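Local structure of quercetin 2,3-dioxygenase (Escherichia coli, 1TQ5) at residues I2-A7 with D203-W208; M35-L40 with R182-V187; V192-V197 with Q211-H216. The protein cleaves quercetin with molecular oxygen in vitro as a metal-dependent bicupin dioxygenase of the pirin family, its physiological role being unknown. All blocks are in the same frame, centred on the assembly; numbering follows the deposited sequence.

Contact 1 (I2-A7 with D203-W208); sequences IYLRKA and DGLAIW. With CD (cadmium ion), chain D.
Y3 meets W208 obliquely, its ring edge against the benzo part of the indole: Y3 CE2 lies 3.3 Å from W208 CH2, with the two planes 44° apart. On the other face of the sheet apolar branched chains touch, the buried L205 with the partly exposed I2 and L4: L205 CD2 rests 3.6 Å from both I2 CD1 and L4 CD1. The backbones form an antiparallel ladder in which Y3 pairs with A206 and R5 with G204; the bond from Y3 N to A206 O measures 2.7 Å. Beyond the ladder D203 does double duty: OD1 accepts A7 N at 2.8 Å, while OD1 and OD2 together chelate a cadmium ion completed by four waters. W208 leaves the backbone with CG between N and the carbonyl carbon (chi1 73°), and its benzo end meets Y3. An alanine here would probably leave the Y3 ring edge without its aromatic neighbour and R182 without its cation-pi partner. R5 turns away to bond Y29 and T23. Strand 2-5 thus borders the C-terminal cupin sheet, with strand 182-187 flanking 204-208 on its far side and I194 and V197 packing against L205.

Contact 2 (M35-L40 with R182-V187); sequences MGFSAL and RVWIQV
F37 and W184 both carry CG anti to the backbone N (chi1 -165° and -178°), and L40 does the same; beyond these first bonds a phenyl, an indole and an isobutyl group meet between the 35-40 loop and strand 182-187. The loop ends in a type II' turn from F37 to L40, closed by a bond from L40 N to F37 O at 2.9 Å, and it directs both residues toward the strand. F37 enters between R182 and W184. Its CZ lies 3.4 Å from R182 CB, and its CE2 is equally close to V183 O, while W184 CE3 stands over one face of the phenyl ring, 3.9 Å from CG, the ring planes 58° apart. L40 CD2 sits over the five-membered ring of W184, 4.2 Å from its centroid, a CH-pi contact that suits a leucine methyl on a flat, electron-rich surface. The indole is steadied in its own plane by W184 NE1, which donates to Q186 OE1 at 3.1 Å; Q186 NE2 bonds Y115. R182 lends F37 its aliphatic stem, its guanidinium making a cation-pi contact with W208. No hydrogen bond crosses between the segments: the loop from the N-terminal half meets the C-terminal cupin mainly through apolar and aromatic surfaces, and the buried indole N-H is satisfied from within its own strand.

Contact 3 (V192-V197 with Q211-H216); sequences VTINGV and QAISIH
I194 and I215 lie side by side and point the same way, their CG1 atoms 4.0 Å apart, and I194 CG2 meets I213 CG2 at the same separation. This is the close-packed, buried side, where beta-branched isoleucines fill the space under the strands and V192 adds its CB beside I215 CG1. The other side, carrying T193 and H216, is partly exposed and more polar: T193 OG1 and H216 ND1 each make a weak hydrogen bond to D218. Between the two sides the backbones form an antiparallel hydrogen-bonded pair, T193 N to H216 O at 2.8 Å and H216 N to T193 O at 2.9 Å. At N195 the backbone gives one more bond, N to S214 O at 3.1 Å, and the side chain, its CG anti to the carbonyl carbon (chi1 -73°), adds two: OD1 accepts S214 N at 2.9 Å, and ND2 donates to A212 O in a longer, nearly straight bond of 3.3 Å. Asparagine also tolerates the positive phi (51°) at the first corner of the type I' turn from I194 to V197; G196, likewise at positive phi, follows. The hairpin so formed joins strand 191-194 to 197-200, while strand 213-217 lies between 191-194 and 172-175. The isoleucine side of this four-stranded sheet faces strands 182-187 and 204-208, closing the C-terminal cupin sandwich.

Overall arrangement
Contact 2 is the most buried of the three and lies nearest the centre of the chain, whereas contacts 1 and 3 are partly buried and farther out. Contacts 1 and 2 share one sheet, since strands 204-208 and 182-187 are neighbours in it; contact 3 belongs to the opposing sheet, and I194 joins them by packing on both L205 and I185. Their chemistry follows their place. Contacts 1 and 3 build sheets through backbone ladders, with polar side chains continuing the bonding at one end. Contact 1 adds the chain's first strand to the C-terminal sheet, contact 2 brings a loop of the N-terminal half against it without a hydrogen bond across, and contact 3 stays within the C-terminal cupin.

Contact 1 (I2-A7 with D203-W208)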
loop_
_atom_site.group_PDB
_atom_site.type_symbol
_atom_site.label_atom_id
_atom_site.label_comp_id
_atom_site.label_asym_id
_atom_site.label_seq_id
_atom_site.Cartn_x
_atom_site.Cartn_y
_atom_site.Cartn_z
ATOM N N ILE A 2 0.337 -17.037 -10.613
ATOM C CA ILE A 2 -0.467 -16.405 -9.574
ATOM C C ILE A 2 -0.043 -17.012 -8.243
ATOM O O ILE A 2 -0.076 -18.232 -8.064
ATOM C CB ILE A 2 -1.984 -16.638 -9.827
ATOM C CG1 ILE A 2 -2.830 -15.829 -8.838
ATOM C CG2 ILE A 2 -2.303 -18.120 -9.763
ATOM C CD1 ILE A 2 -2.758 -16.290 -7.404
ATOM N N TYR A 3 0.362 -16.162 -7.308
ATOM C CA TYR A 3 0.809 -16.654 -6.019
ATOM C C TYR A 3 0.162 -15.961 -4.835
ATOM O O TYR A 3 0.020 -14.741 -4.799
ATOM C CB TYR A 3 2.329 -16.563 -5.962
ATOM C CG TYR A 3 2.967 -17.388 -7.059
ATOM C CD1 TYR A 3 2.920 -18.783 -7.022
ATOM C CD2 TYR A 3 3.557 -16.779 -8.168
ATOM C CE1 TYR A 3 3.439 -19.550 -8.058
ATOM C CE2 TYR A 3 4.079 -17.540 -9.212
ATOM C CZ TYR A 3 4.016 -18.924 -9.149
ATOM O OH TYR A 3 4.534 -19.682 -10.176
ATOM N N LEU A 4 -0.241 -16.766 -3.862
ATOM C CA LEU A 4 -0.902 -16.251 -2.679
ATOM C C LEU A 4 0.055 -16.012 -1.519
ATOM O O LEU A 4 0.770 -16.914 -1.089
ATOM C CB LEU A 4 -2.008 -17.222 -2.245
ATOM C CG LEU A 4 -2.789 -16.935 -0.957
ATOM C CD1 LEU A 4 -3.709 -15.745 -1.143
ATOM C CD2 LEU A 4 -3.596 -18.173 -0.588
ATOM N N ARG A 5 0.069 -14.777 -1.028
ATOM C CA ARG A 5 0.891 -14.410 0.115
ATOM C C ARG A 5 -0.074 -14.388 1.303
ATOM O O ARG A 5 -0.729 -13.380 1.553
ATOM C CB ARG A 5 1.501 -13.025 -0.105
ATOM C CG ARG A 5 2.245 -12.451 1.086
ATOM C CD ARG A 5 3.306 -13.406 1.587
ATOM N NE ARG A 5 4.324 -12.724 2.383
ATOM C CZ ARG A 5 5.196 -13.357 3.157
ATOM N NH1 ARG A 5 5.158 -14.679 3.240
ATOM N NH2 ARG A 5 6.113 -12.678 3.828
ATOM N N LYS A 6 -0.168 -15.505 2.020
ATOM C CA LYS A 6 -1.081 -15.611 3.155
ATOM C C LYS A 6 -0.805 -14.616 4.264
ATOM O O LYS A 6 0.345 -14.375 4.625
ATOM C CB LYS A 6 -1.054 -17.025 3.745
ATOM C CG LYS A 6 -1.733 -18.083 2.885
ATOM C CD LYS A 6 -1.805 -19.409 3.632
ATOM C CE LYS A 6 -2.462 -20.500 2.795
ATOM N NZ LYS A 6 -1.648 -20.856 1.601
ATOM N N ALA A 7 -1.874 -14.054 4.816
ATOM C CA ALA A 7 -1.761 -13.083 5.894
ATOM C C ALA A 7 -1.015 -13.622 7.118
ATOM O O ALA A 7 -0.201 -12.912 7.703
ATOM C CB ALA A 7 -3.147 -12.600 6.307
ATOM N N ASP A 203 -4.693 -10.764 2.880
ATOM C CA ASP A 203 -3.942 -11.620 1.963
ATOM C C ASP A 203 -3.455 -10.798 0.782
ATOM O O ASP A 203 -4.067 -9.797 0.411
ATOM C CB ASP A 203 -4.804 -12.753 1.388
ATOM C CG ASP A 203 -5.016 -13.883 2.353
ATOM O OD1 ASP A 203 -4.129 -14.117 3.201
ATOM O OD2 ASP A 203 -6.070 -14.555 2.245
ATOM N N GLY A 204 -2.364 -11.247 0.177
ATOM C CA GLY A 204 -1.834 -10.569 -0.986
ATOM C C GLY A 204 -1.697 -11.589 -2.094
ATOM O O GLY A 204 -1.518 -12.782 -1.816
ATOM N N LEU A 205 -1.785 -11.129 -3.338
ATOM C CA LEU A 205 -1.674 -11.999 -4.503
ATOM C C LEU A 205 -0.686 -11.422 -5.512
ATOM O O LEU A 205 -0.803 -10.262 -5.894
ATOM C CB LEU A 205 -3.038 -12.142 -5.189
ATOM C CG LEU A 205 -4.132 -12.925 -4.464
ATOM C CD1 LEU A 205 -5.466 -12.706 -5.160
ATOM C CD2 LEU A 205 -3.780 -14.409 -4.449
ATOM N N ALA A 206 0.285 -12.232 -5.929
ATOM C CA ALA A 206 1.275 -11.818 -6.924
ATOM C C ALA A 206 0.824 -12.430 -8.246
ATOM O O ALA A 206 0.540 -13.631 -8.320
ATOM C CB ALA A 206 2.648 -12.338 -6.552
ATOM N N ILE A 207 0.763 -11.613 -9.292
ATOM C CA ILE A 207 0.304 -12.093 -10.590
ATOM C C ILE A 207 1.099 -11.502 -11.738
ATOM O O ILE A 207 1.366 -10.308 -11.758
ATOM C CB ILE A 207 -1.178 -11.719 -10.808
ATOM C CG1 ILE A 207 -2.029 -12.302 -9.680
ATOM C CG2 ILE A 207 -1.658 -12.206 -12.181
ATOM C CD1 ILE A 207 -3.409 -11.681 -9.581
ATOM N N TRP A 208 1.468 -12.339 -12.699
ATOM C CA TRP A 208 2.193 -11.866 -13.867
ATOM C C TRP A 208 2.046 -12.881 -14.992
ATOM O O TRP A 208 1.556 -13.990 -14.772
ATOM C CB TRP A 208 3.666 -11.609 -13.524
ATOM C CG TRP A 208 4.499 -12.833 -13.325
ATOM C CD1 TRP A 208 5.070 -13.602 -14.297
ATOM C CD2 TRP A 208 4.883 -13.418 -12.074
ATOM N NE1 TRP A 208 5.789 -14.629 -13.731
ATOM C CE2 TRP A 208 5.691 -14.540 -12.367
ATOM C CE3 TRP A 208 4.624 -13.103 -10.731
ATOM C CZ2 TRP A 208 6.243 -15.351 -11.369
ATOM C CZ3 TRP A 208 5.174 -13.910 -9.736
ATOM C CH2 TRP A 208 5.975 -15.020 -10.063
HETATM CD CD CD D . -5.731 -15.688 4.427
HETATM O O HOH W 1 -8.059 -16.862 4.899
HETATM O O HOH W 2 -6.757 -13.779 5.645
HETATM O O HOH W 3 -4.183 -16.410 6.389
HETATM O O HOH W 4 -5.427 -17.766 2.935
#

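Contact 2 (M35-L40 with R182-V187)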
loop_
_atom_site.group_PDB
_atom_site.type_symbol
_atom_site.label_atom_id
_atom_site.label_comp_id
_atom_site.label_asym_id
_atom_site.label_seq_id
_atom_site.Cartn_x
_atom_site.Cartn_y
_atom_site.Cartn_z
HETATM N N MSE A 35 10.824 -10.966 -1.707
HETATM C CA MSE A 35 11.893 -10.006 -1.465
HETATM C C MSE A 35 11.409 -8.603 -1.826
HETATM O O MSE A 35 11.845 -7.609 -1.245
HETATM C CB MSE A 35 13.113 -10.337 -2.330
HETATM C CG MSE A 35 13.807 -11.653 -2.015
HETATM SE SE MSE A 35 14.553 -11.727 -0.366
HETATM C CE MSE A 35 14.967 -9.996 -0.055
ATOM N N GLY A 36 10.503 -8.545 -2.795
ATOM C CA GLY A 36 9.963 -7.284 -3.269
ATOM C C GLY A 36 9.397 -7.562 -4.647
ATOM O O GLY A 36 10.062 -8.193 -5.469
ATOM N N PHE A 37 8.180 -7.089 -4.908
ATOM C CA PHE A 37 7.507 -7.334 -6.184
ATOM C C PHE A 37 7.598 -6.149 -7.139
ATOM O O PHE A 37 6.827 -5.194 -7.034
ATOM C CB PHE A 37 6.039 -7.679 -5.906
ATOM C CG PHE A 37 5.323 -8.289 -7.071
ATOM C CD1 PHE A 37 5.620 -9.579 -7.488
ATOM C CD2 PHE A 37 4.331 -7.582 -7.737
ATOM C CE1 PHE A 37 4.936 -10.159 -8.550
ATOM C CE2 PHE A 37 3.641 -8.153 -8.800
ATOM C CZ PHE A 37 3.943 -9.446 -9.207
ATOM N N SER A 38 8.525 -6.228 -8.092
ATOM C CA SER A 38 8.750 -5.148 -9.051
ATOM C C SER A 38 9.100 -3.885 -8.260
ATOM O O SER A 38 9.939 -3.937 -7.360
ATOM C CB SER A 38 7.504 -4.915 -9.917
ATOM O OG SER A 38 7.745 -3.913 -10.897
ATOM N N ALA A 39 8.459 -2.761 -8.578
ATOM C CA ALA A 39 8.726 -1.504 -7.873
ATOM C C ALA A 39 8.127 -1.482 -6.460
ATOM O O ALA A 39 8.428 -0.592 -5.663
ATOM C CB ALA A 39 8.193 -0.326 -8.681
ATOM N N LEU A 40 7.276 -2.456 -6.155
ATOM C CA LEU A 40 6.658 -2.536 -4.831
ATOM C C LEU A 40 7.649 -3.212 -3.892
ATOM O O LEU A 40 7.906 -4.410 -3.999
ATOM C CB LEU A 40 5.358 -3.338 -4.904
ATOM C CG LEU A 40 4.505 -3.385 -3.637
ATOM C CD1 LEU A 40 4.191 -1.967 -3.167
ATOM C CD2 LEU A 40 3.231 -4.162 -3.920
ATOM N N ARG A 182 3.363 -6.576 -14.118
ATOM C CA ARG A 182 2.965 -7.399 -12.994
ATOM C C ARG A 182 1.909 -6.717 -12.140
ATOM O O ARG A 182 1.774 -5.495 -12.159
ATOM C CB ARG A 182 4.191 -7.731 -12.151
ATOM C CG ARG A 182 5.300 -8.396 -12.948
ATOM C CD ARG A 182 6.252 -9.122 -12.034
ATOM N NE ARG A 182 7.239 -9.896 -12.772
ATOM C CZ ARG A 182 8.089 -10.739 -12.200
ATOM N NH1 ARG A 182 8.063 -10.910 -10.884
ATOM N NH2 ARG A 182 8.964 -11.410 -12.937
ATOM N N VAL A 183 1.166 -7.519 -11.385
ATOM C CA VAL A 183 0.111 -6.993 -10.537
ATOM C C VAL A 183 0.105 -7.579 -9.135
ATOM O O VAL A 183 0.262 -8.786 -8.948
ATOM C CB VAL A 183 -1.282 -7.256 -11.156
ATOM C CG1 VAL A 183 -2.377 -6.870 -10.173
ATOM C CG2 VAL A 183 -1.434 -6.475 -12.444
ATOM N N TRP A 184 -0.067 -6.708 -8.149
ATOM C CA TRP A 184 -0.162 -7.156 -6.778
ATOM C C TRP A 184 -1.506 -6.702 -6.262
ATOM O O TRP A 184 -1.890 -5.538 -6.414
ATOM C CB TRP A 184 0.927 -6.565 -5.889
ATOM C CG TRP A 184 0.839 -7.074 -4.476
ATOM C CD1 TRP A 184 0.019 -6.609 -3.480
ATOM C CD2 TRP A 184 1.578 -8.159 -3.906
ATOM N NE1 TRP A 184 0.208 -7.334 -2.329
ATOM C CE2 TRP A 184 1.158 -8.291 -2.560
ATOM C CE3 TRP A 184 2.556 -9.032 -4.397
ATOM C CZ2 TRP A 184 1.688 -9.263 -1.700
ATOM C CZ3 TRP A 184 3.082 -9.998 -3.537
ATOM C CH2 TRP A 184 2.647 -10.101 -2.205
ATOM N N ILE A 185 -2.240 -7.636 -5.685
ATOM C CA ILE A 185 -3.524 -7.298 -5.122
ATOM C C ILE A 185 -3.462 -7.579 -3.633
ATOM O O ILE A 185 -3.150 -8.698 -3.208
ATOM C CB ILE A 185 -4.655 -8.120 -5.751
ATOM C CG1 ILE A 185 -4.803 -7.730 -7.226
ATOM C CG2 ILE A 185 -5.950 -7.888 -4.971
ATOM C CD1 ILE A 185 -5.862 -8.500 -7.965
ATOM N N GLN A 186 -3.751 -6.547 -2.849
ATOM C CA GLN A 186 -3.757 -6.647 -1.399
ATOM C C GLN A 186 -5.211 -6.495 -0.961
ATOM O O GLN A 186 -5.846 -5.474 -1.249
ATOM C CB GLN A 186 -2.928 -5.516 -0.791
ATOM C CG GLN A 186 -2.739 -5.609 0.727
ATOM C CD GLN A 186 -2.007 -6.869 1.149
ATOM O OE1 GLN A 186 -1.236 -7.449 0.374
ATOM N NE2 GLN A 186 -2.239 -7.300 2.386
ATOM N N VAL A 187 -5.742 -7.512 -0.288
ATOM C CA VAL A 187 -7.118 -7.445 0.176
ATOM C C VAL A 187 -7.150 -6.678 1.502
ATOM O O VAL A 187 -6.665 -7.165 2.526
ATOM C CB VAL A 187 -7.718 -8.849 0.391
ATOM C CG1 VAL A 187 -9.203 -8.723 0.760
ATOM C CG2 VAL A 187 -7.564 -9.694 -0.876
#

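Contact 3 (V192-V197 with Q211-H216)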
loop_
_atom_site.group_PDB
_atom_site.type_symbol
_atom_site.label_atom_id
_atom_site.label_comp_id
_atom_site.label_asym_id
_atom_site.label_seq_id
_atom_site.Cartn_x
_atom_site.Cartn_y
_atom_site.Cartn_z
ATOM N N VAL A 192 -12.469 -12.371 -1.572
ATOM C CA VAL A 192 -12.566 -12.317 -3.019
ATOM C C VAL A 192 -11.925 -13.534 -3.672
ATOM O O VAL A 192 -11.223 -14.317 -3.023
ATOM C CB VAL A 192 -11.897 -11.037 -3.586
ATOM C CG1 VAL A 192 -12.440 -9.806 -2.870
ATOM C CG2 VAL A 192 -10.377 -11.118 -3.442
ATOM N N THR A 193 -12.205 -13.699 -4.958
ATOM C CA THR A 193 -11.646 -14.785 -5.752
ATOM C C THR A 193 -11.027 -14.072 -6.941
ATOM O O THR A 193 -11.699 -13.307 -7.623
ATOM C CB THR A 193 -12.745 -15.772 -6.240
ATOM O OG1 THR A 193 -13.220 -16.546 -5.134
ATOM C CG2 THR A 193 -12.198 -16.713 -7.290
ATOM N N ILE A 194 -9.743 -14.310 -7.173
ATOM C CA ILE A 194 -9.030 -13.661 -8.265
ATOM C C ILE A 194 -8.324 -14.686 -9.155
ATOM O O ILE A 194 -7.403 -15.383 -8.716
ATOM C CB ILE A 194 -8.008 -12.649 -7.685
ATOM C CG1 ILE A 194 -8.765 -11.565 -6.906
ATOM C CG2 ILE A 194 -7.158 -12.047 -8.782
ATOM C CD1 ILE A 194 -7.886 -10.640 -6.092
ATOM N N ASN A 195 -8.763 -14.778 -10.407
ATOM C CA ASN A 195 -8.176 -15.727 -11.348
ATOM C C ASN A 195 -8.139 -17.124 -10.725
ATOM O O ASN A 195 -7.114 -17.811 -10.762
ATOM C CB ASN A 195 -6.760 -15.281 -11.741
ATOM C CG ASN A 195 -6.762 -14.083 -12.680
ATOM O OD1 ASN A 195 -7.414 -13.073 -12.417
ATOM N ND2 ASN A 195 -6.026 -14.192 -13.779
ATOM N N GLY A 196 -9.259 -17.516 -10.125
ATOM C CA GLY A 196 -9.374 -18.831 -9.518
ATOM C C GLY A 196 -8.724 -19.044 -8.165
ATOM O O GLY A 196 -8.642 -20.179 -7.697
ATOM N N VAL A 197 -8.272 -17.967 -7.526
ATOM C CA VAL A 197 -7.618 -18.074 -6.231
ATOM C C VAL A 197 -8.373 -17.282 -5.173
ATOM O O VAL A 197 -8.584 -16.086 -5.321
ATOM C CB VAL A 197 -6.156 -17.558 -6.313
ATOM C CG1 VAL A 197 -5.459 -17.705 -4.957
ATOM C CG2 VAL A 197 -5.401 -18.335 -7.384
ATOM N N GLN A 211 -2.903 -11.491 -18.953
ATOM C CA GLN A 211 -3.372 -10.314 -19.676
ATOM C C GLN A 211 -4.648 -9.720 -19.090
ATOM O O GLN A 211 -5.070 -8.636 -19.484
ATOM C CB GLN A 211 -3.586 -10.660 -21.155
ATOM C CG GLN A 211 -4.542 -11.825 -21.398
ATOM C CD GLN A 211 -4.583 -12.249 -22.857
ATOM O OE1 GLN A 211 -4.892 -11.444 -23.740
ATOM N NE2 GLN A 211 -4.267 -13.516 -23.118
ATOM N N ALA A 212 -5.259 -10.426 -18.143
ATOM C CA ALA A 212 -6.489 -9.949 -17.519
ATOM C C ALA A 212 -6.647 -10.433 -16.083
ATOM O O ALA A 212 -6.342 -11.579 -15.759
ATOM C CB ALA A 212 -7.693 -10.385 -18.345
ATOM N N ILE A 213 -7.122 -9.545 -15.220
ATOM C CA ILE A 213 -7.345 -9.881 -13.822
ATOM C C ILE A 213 -8.853 -9.932 -13.617
ATOM O O ILE A 213 -9.543 -8.928 -13.808
ATOM C CB ILE A 213 -6.745 -8.809 -12.880
ATOM C CG1 ILE A 213 -5.226 -8.734 -13.067
ATOM C CG2 ILE A 213 -7.101 -9.121 -11.439
ATOM C CD1 ILE A 213 -4.487 -10.002 -12.718
ATOM N N SER A 214 -9.361 -11.106 -13.257
ATOM C CA SER A 214 -10.791 -11.295 -13.018
ATOM C C SER A 214 -11.003 -11.347 -11.521
ATOM O O SER A 214 -10.379 -12.142 -10.821
ATOM C CB SER A 214 -11.291 -12.598 -13.643
ATOM O OG SER A 214 -11.153 -12.575 -15.053
ATOM N N ILE A 215 -11.892 -10.498 -11.032
ATOM C CA ILE A 215 -12.156 -10.439 -9.615
ATOM C C ILE A 215 -13.635 -10.648 -9.312
ATOM O O ILE A 215 -14.503 -10.042 -9.942
ATOM C CB ILE A 215 -11.685 -9.079 -9.057
ATOM C CG1 ILE A 215 -11.777 -9.062 -7.534
ATOM C CG2 ILE A 215 -12.521 -7.960 -9.655
ATOM C CD1 ILE A 215 -11.197 -7.783 -6.923
ATOM N N HIS A 216 -13.912 -11.532 -8.363
ATOM C CA HIS A 216 -15.275 -11.813 -7.933
ATOM C C HIS A 216 -15.317 -11.647 -6.417
ATOM O O HIS A 216 -14.486 -12.208 -5.704
ATOM C CB HIS A 216 -15.683 -13.239 -8.323
ATOM C CG HIS A 216 -17.039 -13.631 -7.829
ATOM N ND1 HIS A 216 -17.269 -14.041 -6.532
ATOM C CD2 HIS A 216 -18.248 -13.628 -8.444
ATOM C CE1 HIS A 216 -18.560 -14.274 -6.369
ATOM N NE2 HIS A 216 -19.175 -14.030 -7.514
#